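Local coordinates for phage tail sheath protein (Desulfitobacterium hafniense, PDB 3HXL) that probably forms the contractile sheath around the tail tube of a myovirus-like phage or prophage, as other members of the tail sheath family do, at residues Tyr298-Ala301 with Gln302-Ala306; Ala241-Glu244 with Gly245-Ser248; Thr259-Thr262 with Ala263-Thr267. All coordinates share one frame; numbering follows the deposited sequence.

Contact 1: residues Tyr298-Ala301 with Gln302-Ala306; sequences YTNA and QIIAA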
loop_
_atom_site.group_PDB
_atom_site.type_symbol
_atom_site.label_atom_id
_atom_site.label_comp_id
_atom_site.label_asym_id
_atom_site.label_seq_id
_atom_site.Cartn_x
_atom_site.Cartn_y
_atom_site.Cartn_z
ATOM N N TYR A 298 26.401 -1.781 -9.418
ATOM C CA TYR A 298 26.682 -2.871 -10.346
ATOM C C TYR A 298 27.418 -2.373 -11.581
ATOM O O TYR A 298 27.364 -1.187 -11.914
ATOM C CB TYR A 298 25.371 -3.524 -10.800
ATOM C CG TYR A 298 24.499 -4.044 -9.677
ATOM C CD1 TYR A 298 24.881 -5.158 -8.930
ATOM C CD2 TYR A 298 23.292 -3.421 -9.360
ATOM C CE1 TYR A 298 24.085 -5.640 -7.891
ATOM C CE2 TYR A 298 22.482 -3.893 -8.323
ATOM C CZ TYR A 298 22.886 -4.998 -7.593
ATOM O OH TYR A 298 22.116 -5.448 -6.556
ATOM N N THR A 299 28.100 -3.286 -12.264
ATOM C CA THR A 299 28.815 -2.942 -13.489
ATOM C C THR A 299 27.816 -2.991 -14.643
ATOM O O THR A 299 26.703 -3.487 -14.477
ATOM C CB THR A 299 29.936 -3.951 -13.780
ATOM O OG1 THR A 299 29.360 -5.239 -14.037
ATOM C CG2 THR A 299 30.882 -4.058 -12.587
ATOM N N ASN A 300 28.211 -2.485 -15.806
ATOM C CA ASN A 300 27.335 -2.486 -16.976
ATOM C C ASN A 300 26.863 -3.910 -17.277
ATOM O O ASN A 300 25.692 -4.132 -17.562
ATOM C CB ASN A 300 28.073 -1.901 -18.190
ATOM C CG ASN A 300 27.216 -1.871 -19.452
ATOM O OD1 ASN A 300 26.127 -1.290 -19.466
ATOM N ND2 ASN A 300 27.712 -2.493 -20.523
ATOM N N ALA A 301 27.774 -4.875 -17.204
ATOM C CA ALA A 301 27.427 -6.266 -17.474
ATOM C C ALA A 301 26.439 -6.804 -16.443
ATOM O O ALA A 301 25.510 -7.541 -16.776
ATOM C CB ALA A 301 28.688 -7.134 -17.488
ATOM N N GLN A 302 26.646 -6.447 -15.184
ATOM C CA GLN A 302 25.758 -6.914 -14.129
ATOM C C GLN A 302 24.358 -6.330 -14.273
ATOM O O GLN A 302 23.371 -6.994 -13.974
ATOM C CB GLN A 302 26.317 -6.543 -12.765
ATOM C CG GLN A 302 27.657 -7.166 -12.464
ATOM C CD GLN A 302 28.155 -6.769 -11.099
ATOM O OE1 GLN A 302 28.236 -5.584 -10.782
ATOM N NE2 GLN A 302 28.492 -7.757 -10.279
ATOM N N ILE A 303 24.270 -5.081 -14.719
ATOM C CA ILE A 303 22.968 -4.443 -14.896
ATOM C C ILE A 303 22.196 -5.146 -16.011
ATOM O O ILE A 303 21.016 -5.463 -15.862
ATOM C CB ILE A 303 23.126 -2.943 -15.237
ATOM C CG1 ILE A 303 23.728 -2.205 -14.038
ATOM C CG2 ILE A 303 21.773 -2.348 -15.624
ATOM C CD1 ILE A 303 24.048 -0.747 -14.297
ATOM N N ILE A 304 22.875 -5.393 -17.127
ATOM C CA ILE A 304 22.266 -6.064 -18.264
ATOM C C ILE A 304 21.769 -7.447 -17.872
ATOM O O ILE A 304 20.659 -7.844 -18.227
ATOM C CB ILE A 304 23.272 -6.180 -19.431
ATOM C CG1 ILE A 304 23.572 -4.779 -19.966
ATOM C CG2 ILE A 304 22.723 -7.099 -20.524
ATOM C CD1 ILE A 304 24.620 -4.726 -21.063
ATOM N N ALA A 305 22.586 -8.178 -17.127
ATOM C CA ALA A 305 22.205 -9.513 -16.690
ATOM C C ALA A 305 20.981 -9.437 -15.782
ATOM O O ALA A 305 20.077 -10.266 -15.873
ATOM C CB ALA A 305 23.364 -10.168 -15.948
ATOM N N ALA A 306 20.961 -8.434 -14.909
ATOM C CA ALA A 306 19.859 -8.250 -13.970
ATOM C C ALA A 306 18.557 -7.911 -14.687
ATOM O O ALA A 306 17.497 -8.422 -14.332
ATOM C CB ALA A 306 20.213 -7.153 -12.973
#

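Contact 2: residues Ala241-Glu244 with Gly245-Ser248; sequences ADYE and GVIS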
loop_
_atom_site.group_PDB
_atom_site.type_symbol
_atom_site.label_atom_id
_atom_site.label_comp_id
_atom_site.label_asym_id
_atom_site.label_seq_id
_atom_site.Cartn_x
_atom_site.Cartn_y
_atom_site.Cartn_z
ATOM N N ALA A 241 9.886 -15.355 -9.577
ATOM C CA ALA A 241 8.436 -15.235 -9.717
ATOM C C ALA A 241 8.022 -15.320 -11.194
ATOM O O ALA A 241 6.968 -15.872 -11.518
ATOM C CB ALA A 241 7.956 -13.901 -9.108
ATOM N N ASP A 242 8.851 -14.751 -12.071
ATOM C CA ASP A 242 8.617 -14.759 -13.521
ATOM C C ASP A 242 7.141 -14.533 -13.850
ATOM O O ASP A 242 6.524 -15.294 -14.600
ATOM C CB ASP A 242 9.117 -16.096 -14.096
ATOM C CG ASP A 242 9.014 -16.176 -15.614
ATOM O OD1 ASP A 242 9.000 -15.122 -16.285
ATOM O OD2 ASP A 242 8.972 -17.313 -16.139
ATOM N N TYR A 243 6.590 -13.463 -13.283
ATOM C CA TYR A 243 5.187 -13.127 -13.461
ATOM C C TYR A 243 5.006 -11.604 -13.487
ATOM O O TYR A 243 5.622 -10.893 -12.690
ATOM C CB TYR A 243 4.392 -13.751 -12.316
ATOM C CG TYR A 243 2.906 -13.483 -12.375
ATOM C CD1 TYR A 243 2.161 -13.834 -13.500
ATOM C CD2 TYR A 243 2.247 -12.869 -11.308
ATOM C CE1 TYR A 243 0.794 -13.577 -13.567
ATOM C CE2 TYR A 243 0.875 -12.607 -11.363
ATOM C CZ TYR A 243 0.164 -12.966 -12.500
ATOM O OH TYR A 243 -1.175 -12.701 -12.583
ATOM N N GLU A 244 4.166 -11.117 -14.401
ATOM C CA GLU A 244 3.926 -9.671 -14.546
ATOM C C GLU A 244 3.266 -9.040 -13.324
ATOM O O GLU A 244 3.245 -7.811 -13.176
ATOM C CB GLU A 244 3.064 -9.379 -15.785
ATOM C CG GLU A 244 1.642 -9.935 -15.721
ATOM C CD GLU A 244 1.533 -11.327 -16.331
ATOM O OE1 GLU A 244 2.577 -12.001 -16.469
ATOM O OE2 GLU A 244 0.407 -11.740 -16.669
ATOM N N GLY A 245 2.726 -9.873 -12.444
ATOM C CA GLY A 245 2.086 -9.348 -11.256
ATOM C C GLY A 245 3.073 -9.130 -10.124
ATOM O O GLY A 245 2.701 -8.655 -9.054
ATOM N N VAL A 246 4.339 -9.465 -10.356
ATOM C CA VAL A 246 5.359 -9.313 -9.319
ATOM C C VAL A 246 6.572 -8.490 -9.742
ATOM O O VAL A 246 7.181 -8.753 -10.772
ATOM C CB VAL A 246 5.884 -10.692 -8.845
ATOM C CG1 VAL A 246 6.983 -10.502 -7.812
ATOM C CG2 VAL A 246 4.745 -11.515 -8.273
ATOM N N ILE A 247 6.911 -7.484 -8.942
ATOM C CA ILE A 247 8.081 -6.661 -9.214
ATOM C C ILE A 247 9.136 -7.071 -8.194
ATOM O O ILE A 247 8.838 -7.204 -7.007
ATOM C CB ILE A 247 7.770 -5.148 -9.050
ATOM C CG1 ILE A 247 6.766 -4.711 -10.123
ATOM C CG2 ILE A 247 9.061 -4.340 -9.154
ATOM C CD1 ILE A 247 6.125 -3.340 -9.862
ATOM N N SER A 248 10.360 -7.292 -8.659
ATOM C CA SER A 248 11.453 -7.706 -7.775
ATOM C C SER A 248 12.575 -6.672 -7.682
ATOM O O SER A 248 13.340 -6.486 -8.629
ATOM C CB SER A 248 12.040 -9.040 -8.255
ATOM O OG SER A 248 13.076 -9.488 -7.395
#

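Contact 3: residues Thr259-Thr262 with Ala263-Thr267; sequences TILT and AAQAT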
loop_
_atom_site.group_PDB
_atom_site.type_symbol
_atom_site.label_atom_id
_atom_site.label_comp_id
_atom_site.label_asym_id
_atom_site.label_seq_id
_atom_site.Cartn_x
_atom_site.Cartn_y
_atom_site.Cartn_z
ATOM N N THR A 259 21.154 7.594 5.485
ATOM C CA THR A 259 20.457 6.321 5.672
ATOM C C THR A 259 20.654 5.352 4.506
ATOM O O THR A 259 20.492 5.723 3.346
ATOM C CB THR A 259 18.931 6.529 5.834
ATOM O OG1 THR A 259 18.676 7.422 6.924
ATOM C CG2 THR A 259 18.231 5.196 6.098
ATOM N N ILE A 260 21.003 4.110 4.819
ATOM C CA ILE A 260 21.172 3.097 3.789
ATOM C C ILE A 260 19.966 2.170 3.865
ATOM O O ILE A 260 19.734 1.530 4.888
ATOM C CB ILE A 260 22.453 2.251 4.000
ATOM C CG1 ILE A 260 23.706 3.109 3.794
ATOM C CG2 ILE A 260 22.468 1.076 3.031
ATOM C CD1 ILE A 260 24.122 3.896 5.014
ATOM N N LEU A 261 19.182 2.107 2.797
ATOM C CA LEU A 261 18.019 1.230 2.787
ATOM C C LEU A 261 18.327 -0.020 1.979
ATOM O O LEU A 261 18.889 0.060 0.890
ATOM C CB LEU A 261 16.815 1.947 2.176
ATOM C CG LEU A 261 16.316 3.212 2.883
ATOM C CD1 LEU A 261 15.154 3.800 2.074
ATOM C CD2 LEU A 261 15.861 2.890 4.308
ATOM N N THR A 262 17.959 -1.175 2.522
ATOM C CA THR A 262 18.177 -2.445 1.843
ATOM C C THR A 262 17.151 -2.601 0.730
ATOM O O THR A 262 16.229 -1.794 0.606
ATOM C CB THR A 262 17.967 -3.633 2.784
ATOM O OG1 THR A 262 16.628 -3.588 3.291
ATOM C CG2 THR A 262 18.947 -3.599 3.930
ATOM N N ALA A 263 17.303 -3.650 -0.071
ATOM C CA ALA A 263 16.353 -3.901 -1.151
ATOM C C ALA A 263 14.988 -4.174 -0.535
ATOM O O ALA A 263 13.956 -3.723 -1.045
ATOM C CB ALA A 263 16.805 -5.091 -1.987
ATOM N N ALA A 264 14.980 -4.920 0.566
ATOM C CA ALA A 264 13.728 -5.237 1.248
ATOM C C ALA A 264 13.011 -3.951 1.675
ATOM O O ALA A 264 11.798 -3.824 1.521
ATOM C CB ALA A 264 13.997 -6.109 2.473
ATOM N N GLN A 265 13.764 -3.009 2.232
ATOM C CA GLN A 265 13.177 -1.745 2.663
ATOM C C GLN A 265 12.741 -0.905 1.467
ATOM O O GLN A 265 11.768 -0.139 1.547
ATOM C CB GLN A 265 14.177 -0.939 3.483
ATOM C CG GLN A 265 14.551 -1.548 4.827
ATOM C CD GLN A 265 15.588 -0.712 5.533
ATOM O OE1 GLN A 265 16.692 -0.538 5.027
ATOM N NE2 GLN A 265 15.238 -0.175 6.706
ATOM N N ALA A 266 13.479 -1.036 0.368
ATOM C CA ALA A 266 13.195 -0.292 -0.853
ATOM C C ALA A 266 11.866 -0.686 -1.503
ATOM O O ALA A 266 11.315 0.076 -2.294
ATOM C CB ALA A 266 14.345 -0.471 -1.847
ATOM N N THR A 267 11.338 -1.864 -1.165
ATOM C CA THR A 267 10.067 -2.295 -1.734
ATOM C C THR A 267 8.953 -1.318 -1.364
ATOM O O THR A 267 7.985 -1.170 -2.106
ATOM C CB THR A 267 9.641 -3.716 -1.245
ATOM O OG1 THR A 267 9.422 -3.698 0.171
ATOM C CG2 THR A 267 10.715 -4.751 -1.583
#

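Contact 1: residues Tyr298-Ala301 with Gln302-Ala306
A capping box opens helix 300-308, with Thr299 at the N-cap and Gln302 three residues on, each side chain bonded to the backbone N-H of the other. Thr299 OG1 accepts from Gln302 N at 3.2 Å. It can do so because it sits between its own backbone N and carbonyl carbon (chi1 65°), turned to the first turn of the helix. In return the amide oxygen of Gln302 takes the N-H of Thr299: N to OE1 is 2.7 Å, with the donor in the carbonyl plane on a lone pair and a fairly straight N-H...O angle of 159°. Gln302 reaches back by running extended beyond CG, and its CG passes close alongside the threonine hydroxyl, 3.0 Å from Thr299 OG1. The same OE1 lies at the edge of the Tyr298 ring, near the ring plane, while ring and amide planes stand 76° apart. Ordinary helical bonding then takes over. Ile303 N donates to Thr299 O at 2.9 Å, and Ile304 and Ala305 bond in turn to Asn300 O and Ala301 O. Tyr298 CB meets Ile303 CG1 at 3.9 Å, bridging the cap from outside the helix. On the outer surface, Asn300 ND2 and Ile304 CD1 meet at 3.9 Å where the two side chains pass at a slant. Beyond the cap, Tyr298 rests on Lys250 and Asn251 of strand 246-255, and Ile303 touches Glu324, which anchors this exposed helix start to that strand and a nearby loop of the same subtilisin-like region. The whole is a capping box (N-cap Thr299, N3 Gln302) combined with a hydrophobic staple (N' Tyr298, N4 Ile303), a familiar pairing at helix N-termini.

Contact 2: residues Ala241-Glu244 with Gly245-Ser248
Tyr243 O accepts from Val246 N at 3.0 Å, closing a type I beta turn over Glu244 and Gly245 just where strand 246-255 begins. The N-H points well at the oxygen (160°), but the donor stands above the carbonyl plane, 52° out of it, rather than on a lone pair. The Tyr243 ring folds back over the turn. With CG anti to the backbone N (chi1 -180°), one ring face comes to lie against the peptide of Gly245, whose N sits 3.2 Å above the ring plane, displaced toward the rim. Tyr243 CE2 approaches Gly245 CA to 3.5 Å, so the ring lies directly on the glycine backbone. On the same face, higher above the plane and also toward the rim, lies Glu244 CG, placed by chi1 between its backbone N and carbonyl carbon; the bend at chi2 then turns the carboxylate. Both Val246 methyls take part: CG1 touches Ala241 CB at 3.8 Å, and CG2 lies 4.2 Å from Tyr243 CD2. A second shell fixes these groups. Tyr243 OH is hydrogen-bonded to Asp225 of helix 210-227, which also packs on Ala241 and Val246 through Thr217; the Glu244 carboxylate forms a salt bridge with Lys337, and Glu244 O bonds to Gln232 NE2. Thr329 OG1 lies within hydrogen-bonding reach of Tyr243 O and Val246 O, its one proton shared or alternating between them, while Gly245 pairs through its backbone with Val233 of the parallel strand 232-236. Tyr243 O thus faces both the turn N-H and the threonine hydroxyl. Such chemistry implies a closely fitted turn: the aromatic face packs against a peptide, while the buried phenol and carboxylate ends are tied outward, to Asp225 and Lys337 respectively.

Contact 3: residues Thr259-Thr262 with Ala263-Thr267
At the start of helix 263-276 a capping box joins Thr262 and Gln265, just after the weakly bonded strand at about 260-261. The threonine hydroxyl faces into the first turn, and its OG1 takes the N-H of Gln265 at 3.1 Å with an N-H...O angle of 161°. The glutamine answers from the other direction. Its OE1 accepts from Thr262 N at 2.9 Å, the donor lying in the carbonyl plane on a lone pair. With CG beside its own backbone N (chi1 -67°) and the rest of the chain extended, Gln265 runs back toward the strand, and its CG passes 3.3 Å from Thr262 OG1. As N-cap, Thr262 thus supplies a hydroxyl acceptor to one helical N-H and has its own N-H engaged by the side chain of Gln265, three residues on, at N3 of the capping box. Its carbonyl continues the pattern, Ala266 N donating to Thr262 O at 2.9 Å. The amide end of Gln265 also meets Leu261, whose side chain crosses it at about a right angle: Leu261 CD2 is 3.6 Å from Gln265 OE1 and 3.9 Å from NE2, and the methyl sits over a face of the amide. Farther along, Thr267 OG1 donates to Ala264 O at 2.7 Å, tying its hydroxyl to the carbonyl three residues earlier. Leu261 pairs through its backbone with Val253 and packs on Arg73 and Glu77 of helix 73-78, while Ala263 and Ala264 lie against Glu236 of strand 232-236 and Ala266 against Val249.

In the fold
All three contacts fall in the subtilisin-like region, with centres 19 to 20 Å apart and no touch between them. Contacts 1 and 3 use the same threonine-glutamine capping box, but in different surroundings: contact 1 is a surface feature, its centre about 30 Å from the centre of the chain, whereas contact 3 is partly buried, its alanines facing strands 232-236 and 246-255. Contact 2 is wholly buried and lacks a helix cap; a turn bond and a tyrosine face do the work at the start of strand 246-255. That strand links the set: contact 2 enters it, strand 260-261 of contact 3 pairs with it, and Tyr298 of contact 1 rests upon it.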